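Local atomic coordinates of HD domain protein (Enterococcus faecalis, PDB entry 4LRL), a protein that probably hydrolyses deoxyribonucleoside triphosphates, dGTP among them, as an allosterically regulated, metal-dependent HD-domain phosphohydrolase. Residues Leu232-Pro237 and Ile242-Asn247; Glu411-Gln414 and Ser418-Glu421. One frame throughout, in Å; residues are numbered along the deposited sequence.

Contact 1 (Leu232-Pro237 and Ile242-Asn247); sequences LRVIRP and IAFAMN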
loop_
_atom_site.group_PDB
_atom_site.type_symbol
_atom_site.label_atom_id
_atom_site.label_comp_id
_atom_site.label_asym_id
_atom_site.label_seq_id
_atom_site.Cartn_x
_atom_site.Cartn_y
_atom_site.Cartn_z
ATOM N N LEU C 232 -10.724 10.565 -12.360
ATOM C CA LEU C 232 -10.764 12.020 -12.385
ATOM C C LEU C 232 -10.083 12.618 -13.612
ATOM O O LEU C 232 -10.408 13.727 -14.021
ATOM C CB LEU C 232 -10.180 12.606 -11.097
ATOM C CG LEU C 232 -11.010 12.339 -9.831
ATOM C CD1 LEU C 232 -10.393 13.003 -8.617
ATOM C CD2 LEU C 232 -12.449 12.776 -10.006
ATOM N N ARG C 233 -9.158 11.873 -14.216
ATOM C CA ARG C 233 -8.445 12.362 -15.392
ATOM C C ARG C 233 -9.278 12.255 -16.677
ATOM O O ARG C 233 -8.983 12.922 -17.661
ATOM C CB ARG C 233 -7.122 11.608 -15.562
ATOM C CG ARG C 233 -6.100 12.312 -16.451
ATOM C CD ARG C 233 -5.296 13.342 -15.680
ATOM N NE ARG C 233 -4.589 14.269 -16.560
ATOM C CZ ARG C 233 -3.672 15.148 -16.148
ATOM N NH1 ARG C 233 -3.333 15.216 -14.864
ATOM N NH2 ARG C 233 -3.083 15.958 -17.026
ATOM N N VAL C 234 -10.307 11.411 -16.666
ATOM C CA VAL C 234 -11.092 11.154 -17.869
ATOM C C VAL C 234 -12.566 11.529 -17.721
ATOM O O VAL C 234 -13.297 11.556 -18.721
ATOM C CB VAL C 234 -10.978 9.682 -18.349
ATOM C CG1 VAL C 234 -9.538 9.344 -18.738
ATOM C CG2 VAL C 234 -11.510 8.707 -17.297
ATOM N N ILE C 235 -12.994 11.815 -16.484
ATOM C CA ILE C 235 -14.371 12.261 -16.211
ATOM C C ILE C 235 -14.669 13.579 -16.930
ATOM O O ILE C 235 -13.816 14.461 -17.029
ATOM C CB ILE C 235 -14.668 12.388 -14.693
ATOM C CG1 ILE C 235 -16.178 12.502 -14.446
ATOM C CG2 ILE C 235 -13.892 13.570 -14.063
ATOM C CD1 ILE C 235 -16.617 12.286 -13.005
ATOM N N ARG C 236 -15.893 13.705 -17.419
ATOM C CA ARG C 236 -16.243 14.813 -18.302
ATOM C C ARG C 236 -17.741 15.139 -18.210
ATOM O O ARG C 236 -18.559 14.232 -18.079
ATOM C CB ARG C 236 -15.872 14.423 -19.733
ATOM C CG ARG C 236 -16.107 15.477 -20.791
ATOM C CD ARG C 236 -16.247 14.834 -22.155
ATOM N NE ARG C 236 -15.989 15.787 -23.231
ATOM C CZ ARG C 236 -14.856 15.848 -23.924
ATOM N NH1 ARG C 236 -13.852 15.010 -23.669
ATOM N NH2 ARG C 236 -14.726 16.756 -24.880
ATOM N N PRO C 237 -18.104 16.434 -18.276
ATOM C CA PRO C 237 -19.513 16.750 -18.442
ATOM C C PRO C 237 -19.917 16.668 -19.912
ATOM O O PRO C 237 -19.069 16.766 -20.792
ATOM C CB PRO C 237 -19.597 18.205 -17.977
ATOM C CG PRO C 237 -18.271 18.783 -18.382
ATOM C CD PRO C 237 -17.274 17.657 -18.190
ATOM N N ILE C 242 -22.843 13.320 -17.118
ATOM C CA ILE C 242 -21.434 12.997 -16.893
ATOM C C ILE C 242 -21.030 11.756 -17.682
ATOM O O ILE C 242 -21.751 10.761 -17.702
ATOM C CB ILE C 242 -21.151 12.800 -15.386
ATOM C CG1 ILE C 242 -21.175 14.153 -14.673
ATOM C CG2 ILE C 242 -19.831 12.058 -15.156
ATOM C CD1 ILE C 242 -21.016 14.062 -13.176
ATOM N N ALA C 243 -19.868 11.835 -18.323
ATOM C CA ALA C 243 -19.329 10.749 -19.132
ATOM C C ALA C 243 -17.840 10.569 -18.858
ATOM O O ALA C 243 -17.262 11.277 -18.037
ATOM C CB ALA C 243 -19.571 11.025 -20.625
ATOM N N PHE C 244 -17.225 9.610 -19.540
ATOM C CA PHE C 244 -15.814 9.316 -19.332
ATOM C C PHE C 244 -15.144 9.071 -20.654
ATOM O O PHE C 244 -15.612 8.261 -21.459
ATOM C CB PHE C 244 -15.638 8.111 -18.389
ATOM C CG PHE C 244 -16.379 8.265 -17.097
ATOM C CD1 PHE C 244 -17.754 8.007 -17.031
ATOM C CD2 PHE C 244 -15.724 8.710 -15.958
ATOM C CE1 PHE C 244 -18.451 8.189 -15.855
ATOM C CE2 PHE C 244 -16.421 8.882 -14.770
ATOM C CZ PHE C 244 -17.781 8.619 -14.717
ATOM N N ALA C 245 -14.044 9.782 -20.870
ATOM C CA ALA C 245 -13.279 9.658 -22.104
ATOM C C ALA C 245 -12.987 8.186 -22.371
ATOM O O ALA C 245 -12.623 7.439 -21.447
ATOM C CB ALA C 245 -11.987 10.465 -22.015
ATOM N N MET C 246 -13.166 7.775 -23.627
ATOM C CA MET C 246 -12.943 6.383 -24.044
ATOM C C MET C 246 -11.538 5.873 -23.706
ATOM O O MET C 246 -11.351 4.680 -23.470
ATOM C CB MET C 246 -13.244 6.204 -25.543
ATOM C CG MET C 246 -13.275 4.755 -26.032
ATOM S SD MET C 246 -14.523 3.706 -25.232
ATOM C CE MET C 246 -13.862 2.098 -25.645
ATOM N N ASN C 247 -10.554 6.770 -23.661
ATOM C CA ASN C 247 -9.184 6.354 -23.335
ATOM C C ASN C 247 -8.997 5.946 -21.863
ATOM O O ASN C 247 -7.952 5.441 -21.486
ATOM C CB ASN C 247 -8.147 7.403 -23.764
ATOM C CG ASN C 247 -8.273 8.702 -22.992
ATOM O OD1 ASN C 247 -7.606 8.903 -21.984
ATOM N ND2 ASN C 247 -9.141 9.586 -23.457
#
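Arg236 and Ala243 form the hydrogen-bonded pair of this antiparallel hairpin, and their two backbone bonds are unequal. Ala243 N reaches Arg236 O at 2.7 Å and almost straight (174°). Arg236 N meets Ala243 O at 2.9 Å along a bent path (134°). A third backbone bond, Ala245 N to Val234 O at 2.9 Å, carries the pairing back to Val234, just before the strand. CA-H...O contacts fill in beside these bonds, the shortest being Ile242 CA to Arg236 O at 3.3 Å.

Most apolar contacts lie on the face of Ile235, Ile242 and Phe244. With its CG1 anti to the backbone N (chi1 -166°), Ile235 runs alongside the Phe244 ring, CG1 lying 3.6 Å from Phe244 CE2, and the same carbon meets Ile242 CG2 at 3.7 Å. Val234 CG2 comes to the edge of that ring, near its plane. Separately, at the Val234 end of the hairpin, Val234 CB packs on Ala245 CB at 3.9 Å.

The chemistry thus divides the work: backbone polar groups fix the strand register, while the isoleucines on one face pack against Ile101 of helix 87-108 and Met199 of helix 194-200, and Phe244 meets Ile204 of a loop.

Contact 2 (Glu411-Gln414 and Ser418-Glu421); sequences ELMQ and SLVE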
loop_
_atom_site.group_PDB
_atom_site.type_symbol
_atom_site.label_atom_id
_atom_site.label_comp_id
_atom_site.label_asym_id
_atom_site.label_seq_id
_atom_site.Cartn_x
_atom_site.Cartn_y
_atom_site.Cartn_z
ATOM N N GLU C 411 -21.613 6.127 -19.336
ATOM C CA GLU C 411 -21.386 6.557 -20.715
ATOM C C GLU C 411 -19.918 6.860 -20.990
ATOM O O GLU C 411 -19.275 7.615 -20.253
ATOM C CB GLU C 411 -22.245 7.772 -21.069
ATOM C CG GLU C 411 -23.733 7.613 -20.766
ATOM C CD GLU C 411 -24.515 6.888 -21.857
ATOM O OE1 GLU C 411 -23.939 6.078 -22.614
ATOM O OE2 GLU C 411 -25.729 7.126 -21.946
ATOM N N LEU C 412 -19.395 6.252 -22.050
ATOM C CA LEU C 412 -18.027 6.505 -22.497
ATOM C C LEU C 412 -18.090 7.391 -23.723
ATOM O O LEU C 412 -18.890 7.141 -24.636
ATOM C CB LEU C 412 -17.310 5.197 -22.822
ATOM C CG LEU C 412 -17.082 4.221 -21.662
ATOM C CD1 LEU C 412 -17.088 2.792 -22.158
ATOM C CD2 LEU C 412 -15.785 4.516 -20.935
ATOM N N MET C 413 -17.271 8.436 -23.737
ATOM C CA MET C 413 -17.260 9.348 -24.878
ATOM C C MET C 413 -16.122 9.108 -25.868
ATOM O O MET C 413 -14.942 9.110 -25.506
ATOM C CB MET C 413 -17.277 10.808 -24.442
ATOM C CG MET C 413 -17.593 11.730 -25.602
ATOM S SD MET C 413 -17.650 13.461 -25.159
ATOM C CE MET C 413 -19.237 13.523 -24.331
ATOM N N GLN C 414 -16.510 8.912 -27.127
ATOM C CA GLN C 414 -15.572 8.648 -28.207
ATOM C C GLN C 414 -14.942 9.962 -28.659
ATOM O O GLN C 414 -15.459 11.038 -28.365
ATOM C CB GLN C 414 -16.298 7.997 -29.387
ATOM C CG GLN C 414 -17.235 6.834 -29.042
ATOM C CD GLN C 414 -16.597 5.476 -29.248
ATOM O OE1 GLN C 414 -15.402 5.287 -29.014
ATOM N NE2 GLN C 414 -17.398 4.514 -29.684
ATOM N N SER C 418 -19.527 11.081 -29.592
ATOM C CA SER C 418 -20.666 10.208 -29.380
ATOM C C SER C 418 -20.448 9.329 -28.156
ATOM O O SER C 418 -19.318 9.014 -27.774
ATOM C CB SER C 418 -20.956 9.352 -30.615
ATOM O OG SER C 418 -19.931 8.401 -30.818
ATOM N N LEU C 419 -21.559 8.937 -27.552
ATOM C CA LEU C 419 -21.543 8.189 -26.324
ATOM C C LEU C 419 -21.798 6.722 -26.563
ATOM O O LEU C 419 -22.673 6.340 -27.335
ATOM C CB LEU C 419 -22.579 8.753 -25.359
ATOM C CG LEU C 419 -22.225 10.173 -24.933
ATOM C CD1 LEU C 419 -23.472 10.875 -24.513
ATOM C CD2 LEU C 419 -21.161 10.163 -23.826
ATOM N N VAL C 420 -21.034 5.908 -25.863
ATOM C CA VAL C 420 -21.113 4.478 -25.996
ATOM C C VAL C 420 -21.144 3.900 -24.590
ATOM O O VAL C 420 -20.288 4.221 -23.754
ATOM C CB VAL C 420 -19.945 3.961 -26.888
ATOM C CG1 VAL C 420 -19.354 2.671 -26.383
ATOM C CG2 VAL C 420 -20.423 3.829 -28.343
ATOM N N GLU C 421 -22.157 3.078 -24.333
ATOM C CA GLU C 421 -22.375 2.463 -23.026
ATOM C C GLU C 421 -21.263 1.469 -22.689
ATOM O O GLU C 421 -20.798 0.737 -23.558
ATOM C CB GLU C 421 -23.760 1.794 -22.997
ATOM C CG GLU C 421 -24.219 1.314 -21.628
ATOM C CD GLU C 421 -23.726 -0.081 -21.292
ATOM O OE1 GLU C 421 -24.107 -1.037 -21.997
ATOM O OE2 GLU C 421 -22.974 -0.227 -20.310
#
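Met413 leaves its strand with CG anti to the backbone N (chi1 -167°) and then bends at chi3 (-76°), which swings CE back to Leu419 CD2, 3.9 Å away; the two side chains cross at a slant. Gln414 bends earlier, at chi2 (-98°), and its amide NE2 comes to lie 3.4 Å from Val420 CG2, a polar group laid against a methyl. The aliphatic start of the same glutamine passes Ser418, with Gln414 CG 3.6 Å from Ser418 OG, a hydroxyl that is itself hydrogen-bonded to Asp416 in the connecting turn. Leu419 CD2 also packs on Glu411 CB at 3.8 Å.

Beneath the side chains, three backbone bonds set the antiparallel register. Leu412 and Val420 exchange a reciprocal pair, Leu412 N to Val420 O and Val420 N to Leu412 O, both 2.8 Å, and Gln414 N donates to Ser418 O in a practically straight line at 2.9 Å, where the strands give way to the turn.

The hairpin has two dissimilar surroundings. On the face of Glu411, Met413 and Leu419 it meets Tyr238 of strand 235-238; on the other, Leu412 and Val420 pack against Val425 of helix 422-425. Glu421 is the N-cap of that helix: its OE2 accepts from Ala423 N and is also hydrogen-bonded to Tyr399 OH, so the outer strand passes directly into a capped helix.

Following the chain from the N terminus, helix 228-234 runs into strand 235-238, and contact 1 closes the short turn to strand 241-245. A long excursion with many helices, starting at helix 249-267, intervenes before contact 2 closes the second turn, between strands 411-413 and 419-421. The two hairpins are therefore in series, neither nested nor crossed. In space they sit side by side, centres about 9 Å apart, because strands 241-245 and 411-413 pair in parallel: Phe244 O with Met413 N and Met246 N with Met413 O are probable hydrogen bonds. Two local hairpins thus combine into one mixed four-stranded sheet joining sequence-distant parts of the HD-associated region.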